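Local structure of chitinase (Paenibacillus sp. FPU-7, 5GZT) at residues Asp730-Arg735 with Val756-Lys761. The protein probably catalyses the random endo-hydrolysis of the beta-1,4 linkages between N-acetylglucosamine units in chitin and chitodextrins. Numbering follows the deposited sequence.
Sequences DPIDVR and VTIMPK
V734 meets both V756 and I758 on the apolar face of an antiparallel strand pair. Its CG2, anti to the carbonyl carbon and beside the backbone N, lies 4.0 Å from I758 CD1 on the diagonal neighbour, while CB of V734 sits 3.8 Å from CG2 of V756 directly opposite. That V756 CG2 stands between its own backbone N and carbonyl carbon (chi1 -67° for CG1). I732 and I758 touch through their branch points, CB to CB at 3.9 Å. Four backbone bonds set this register, joining I732 to I758 and V734 to V756 in both directions; three lie in the carbonyl plane, whereas V734 N approaches V756 O from 35° above it, at 2.9 Å.

On the other face, D733 and T757 form a non-hydrogen-bonded pair bridged by a water that donates to D733 OD1 (2.7 Å) and to T757 OG1 (2.8 Å). S755 also bonds OD1, and the carbonyl of G1107 takes up the T757 hydroxyl. The carboxylate's other oxygen, OD2, offers its syn lone pair to R735 NE at 2.7 Å, nearly in the guanidinium plane, so the two oxygens serve different partners. Beyond the strands, the rings of P731 and P760 cross obliquely, and CG of P731 lies 3.7 Å from CD of P760.

V756 packs on F674 and L676, and I758 on L669, so strand 668-678 covers the aliphatic face; V694 is V734's lateral neighbour. Opposite, D733 touches P1011, T757 S1013, and P731 and M759 R1109. These antiparallel inner strands of the immunoglobulin-like domain's mixed four-stranded sheet thus face strand 668-678 on one side and the second family 18 glycosidase region on the other.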
ATOM      1  N   ASP B 730      43.627  -9.598 -24.983  1.00 16.94           N
ATOM      2  CA  ASP B 730      42.163  -9.574 -24.945  1.00 18.13           C
ATOM      3  C   ASP B 730      41.646  -9.131 -23.569  1.00 15.71           C
ATOM      4  O   ASP B 730      42.367  -9.178 -22.651  1.00 16.86           O
ATOM      5  CB  ASP B 730      41.653 -10.960 -25.184  1.00 22.72           C
ATOM      6  CG  ASP B 730      41.789 -11.344 -26.650  1.00 26.78           C
ATOM      7  OD1 ASP B 730      41.092 -10.743 -27.526  1.00 32.38           O
ATOM      8  OD2 ASP B 730      42.632 -12.178 -26.844  1.00 25.38           O
ATOM      9  N   PRO B 731      40.371  -8.816 -23.453  1.00 14.51           N
ATOM     10  CA  PRO B 731      39.888  -8.352 -22.136  1.00 14.45           C
ATOM     11  C   PRO B 731      39.981  -9.481 -21.094  1.00 15.68           C
ATOM     12  O   PRO B 731      39.909 -10.642 -21.460  1.00 16.64           O
ATOM     13  CB  PRO B 731      38.453  -7.990 -22.417  1.00 14.69           C
ATOM     14  CG  PRO B 731      38.390  -7.620 -23.811  1.00 15.26           C
ATOM     15  CD  PRO B 731      39.351  -8.604 -24.498  1.00 15.07           C
ATOM     16  N   ILE B 732      40.131  -9.106 -19.837  1.00 15.05           N
ATOM     17  CA  ILE B 732      40.109  -9.977 -18.710  1.00 15.08           C
ATOM     18  C   ILE B 732      38.792  -9.771 -17.969  1.00 15.07           C
ATOM     19  O   ILE B 732      38.441  -8.616 -17.591  1.00 12.74           O
ATOM     20  CB  ILE B 732      41.289  -9.673 -17.802  1.00 17.25           C
ATOM     21  CG1 ILE B 732      42.655  -9.906 -18.562  1.00 18.57           C
ATOM     22  CG2 ILE B 732      41.178 -10.555 -16.532  1.00 17.98           C
ATOM     23  CD1 ILE B 732      43.852  -9.368 -17.855  1.00 19.21           C
ATOM     24  N   ASP B 733      38.036 -10.861 -17.776  1.00 13.73           N
ATOM     25  CA  ASP B 733      36.790 -10.780 -17.042  1.00 15.05           C
ATOM     26  C   ASP B 733      37.080 -10.782 -15.537  1.00 15.84           C
ATOM     27  O   ASP B 733      37.748 -11.651 -15.033  1.00 17.46           O
ATOM     28  CB  ASP B 733      35.822 -11.934 -17.435  1.00 15.24           C
ATOM     29  CG  ASP B 733      34.427 -11.787 -16.753  1.00 15.28           C
ATOM     30  OD1 ASP B 733      33.863 -10.624 -16.704  1.00 17.76           O
ATOM     31  OD2 ASP B 733      33.897 -12.819 -16.312  1.00 15.01           O
ATOM     32  N   VAL B 734      36.584  -9.788 -14.827  1.00 15.43           N
ATOM     33  CA  VAL B 734      36.719  -9.669 -13.375  1.00 14.37           C
ATOM     34  C   VAL B 734      35.338  -9.895 -12.727  1.00 14.23           C
ATOM     35  O   VAL B 734      34.371  -9.341 -13.203  1.00 14.90           O
ATOM     36  CB  VAL B 734      37.301  -8.279 -12.998  1.00 16.71           C
ATOM     37  CG1 VAL B 734      37.459  -8.132 -11.487  1.00 17.09           C
ATOM     38  CG2 VAL B 734      38.645  -8.115 -13.628  1.00 16.68           C
ATOM     39  N   ARG B 735      35.225 -10.768 -11.725  1.00 14.47           N
ATOM     40  CA  ARG B 735      33.942 -11.129 -11.177  1.00 16.91           C
ATOM     41  C   ARG B 735      33.955 -10.740  -9.674  1.00 16.72           C
ATOM     42  O   ARG B 735      34.875 -11.090  -8.969  1.00 16.64           O
ATOM     43  CB  ARG B 735      33.680 -12.651 -11.324  1.00 16.54           C
ATOM     44  CG  ARG B 735      33.499 -13.107 -12.747  1.00 17.60           C
ATOM     45  CD  ARG B 735      32.117 -12.752 -13.168  1.00 16.99           C
ATOM     46  NE  ARG B 735      31.870 -13.008 -14.554  1.00 19.82           N
ATOM     47  CZ  ARG B 735      30.686 -13.104 -15.133  1.00 18.46           C
ATOM     48  NH1 ARG B 735      29.558 -13.013 -14.445  1.00 18.68           N
ATOM     49  NH2 ARG B 735      30.615 -13.370 -16.422  1.00 17.87           N
ATOM     50  N   VAL B 756      32.856  -7.168 -14.430  1.00 13.20           N
ATOM     51  CA  VAL B 756      33.470  -5.924 -14.894  1.00 13.56           C
ATOM     52  C   VAL B 756      34.769  -6.375 -15.681  1.00 14.76           C
ATOM     53  O   VAL B 756      35.018  -7.613 -15.819  1.00 15.04           O
ATOM     54  CB  VAL B 756      33.795  -4.984 -13.748  1.00 13.35           C
ATOM     55  CG1 VAL B 756      32.455  -4.511 -13.141  1.00 14.05           C
ATOM     56  CG2 VAL B 756      34.567  -5.692 -12.703  1.00 14.09           C
ATOM     57  N   THR B 757      35.489  -5.408 -16.221  1.00 13.67           N
ATOM     58  CA  THR B 757      36.466  -5.629 -17.268  1.00 14.63           C
ATOM     59  C   THR B 757      37.772  -4.881 -17.091  1.00 16.10           C
ATOM     60  O   THR B 757      37.770  -3.663 -16.903  1.00 15.29           O
ATOM     61  CB  THR B 757      35.826  -5.279 -18.548  1.00 13.55           C
ATOM     62  OG1 THR B 757      34.599  -6.009 -18.669  1.00 13.13           O
ATOM     63  CG2 THR B 757      36.678  -5.556 -19.690  1.00 14.10           C
ATOM     64  N   ILE B 758      38.871  -5.639 -17.226  1.00 15.40           N
ATOM     65  CA  ILE B 758      40.159  -5.096 -17.623  1.00 14.88           C
ATOM     66  C   ILE B 758      40.291  -5.126 -19.122  1.00 16.05           C
ATOM     67  O   ILE B 758      40.368  -6.224 -19.681  1.00 13.22           O
ATOM     68  CB  ILE B 758      41.273  -5.818 -16.948  1.00 15.15           C
ATOM     69  CG1 ILE B 758      41.218  -5.559 -15.458  1.00 15.51           C
ATOM     70  CG2 ILE B 758      42.637  -5.342 -17.453  1.00 16.39           C
ATOM     71  CD1 ILE B 758      42.184  -6.416 -14.618  1.00 17.51           C
ATOM     72  N   MET B 759      40.329  -3.944 -19.768  1.00 15.47           N
ATOM     73  CA  MET B 759      40.409  -3.816 -21.210  1.00 15.31           C
ATOM     74  C   MET B 759      41.854  -3.824 -21.662  1.00 14.81           C
ATOM     75  O   MET B 759      42.768  -3.257 -20.993  1.00 13.74           O
ATOM     76  CB  MET B 759      39.726  -2.567 -21.711  1.00 17.20           C
ATOM     77  CG  MET B 759      38.219  -2.606 -21.508  1.00 23.66           C
ATOM     78  SD  MET B 759      37.378  -3.642 -22.813  1.00 27.21           S
ATOM     79  CE  MET B 759      38.020  -2.977 -24.254  1.00 28.16           C
ATOM     80  N   PRO B 760      42.143  -4.557 -22.733  1.00 14.33           N
ATOM     81  CA  PRO B 760      43.529  -4.474 -23.320  1.00 14.66           C
ATOM     82  C   PRO B 760      43.790  -3.075 -23.951  1.00 14.02           C
ATOM     83  O   PRO B 760      42.877  -2.271 -24.111  1.00 13.19           O
ATOM     84  CB  PRO B 760      43.486  -5.553 -24.416  1.00 16.20           C
ATOM     85  CG  PRO B 760      42.082  -5.480 -24.909  1.00 16.73           C
ATOM     86  CD  PRO B 760      41.206  -5.204 -23.672  1.00 16.84           C
ATOM     87  N   LYS B 761      45.046  -2.770 -24.265  1.00 15.60           N
ATOM     88  CA  LYS B 761      45.517  -1.433 -24.426  1.00 19.12           C
ATOM     89  C   LYS B 761      44.881  -0.704 -25.586  1.00 21.90           C
ATOM     90  O   LYS B 761      44.830   0.508 -25.519  1.00 22.09           O
ATOM     91  CB  LYS B 761      47.017  -1.412 -24.561  1.00 21.73           C
ATOM     92  CG  LYS B 761      47.536  -2.068 -25.850  1.00 22.81           C
ATOM     93  CD  LYS B 761      49.014  -1.727 -26.054  1.00 26.05           C
ATOM     94  CE  LYS B 761      49.538  -2.302 -27.365  1.00 27.85           C
ATOM     95  NZ  LYS B 761      51.002  -2.131 -27.431  1.00 31.37           N
TER
HETATM   96  O   HOH W   1      34.215  -8.738 -18.634  1.00 11.95           O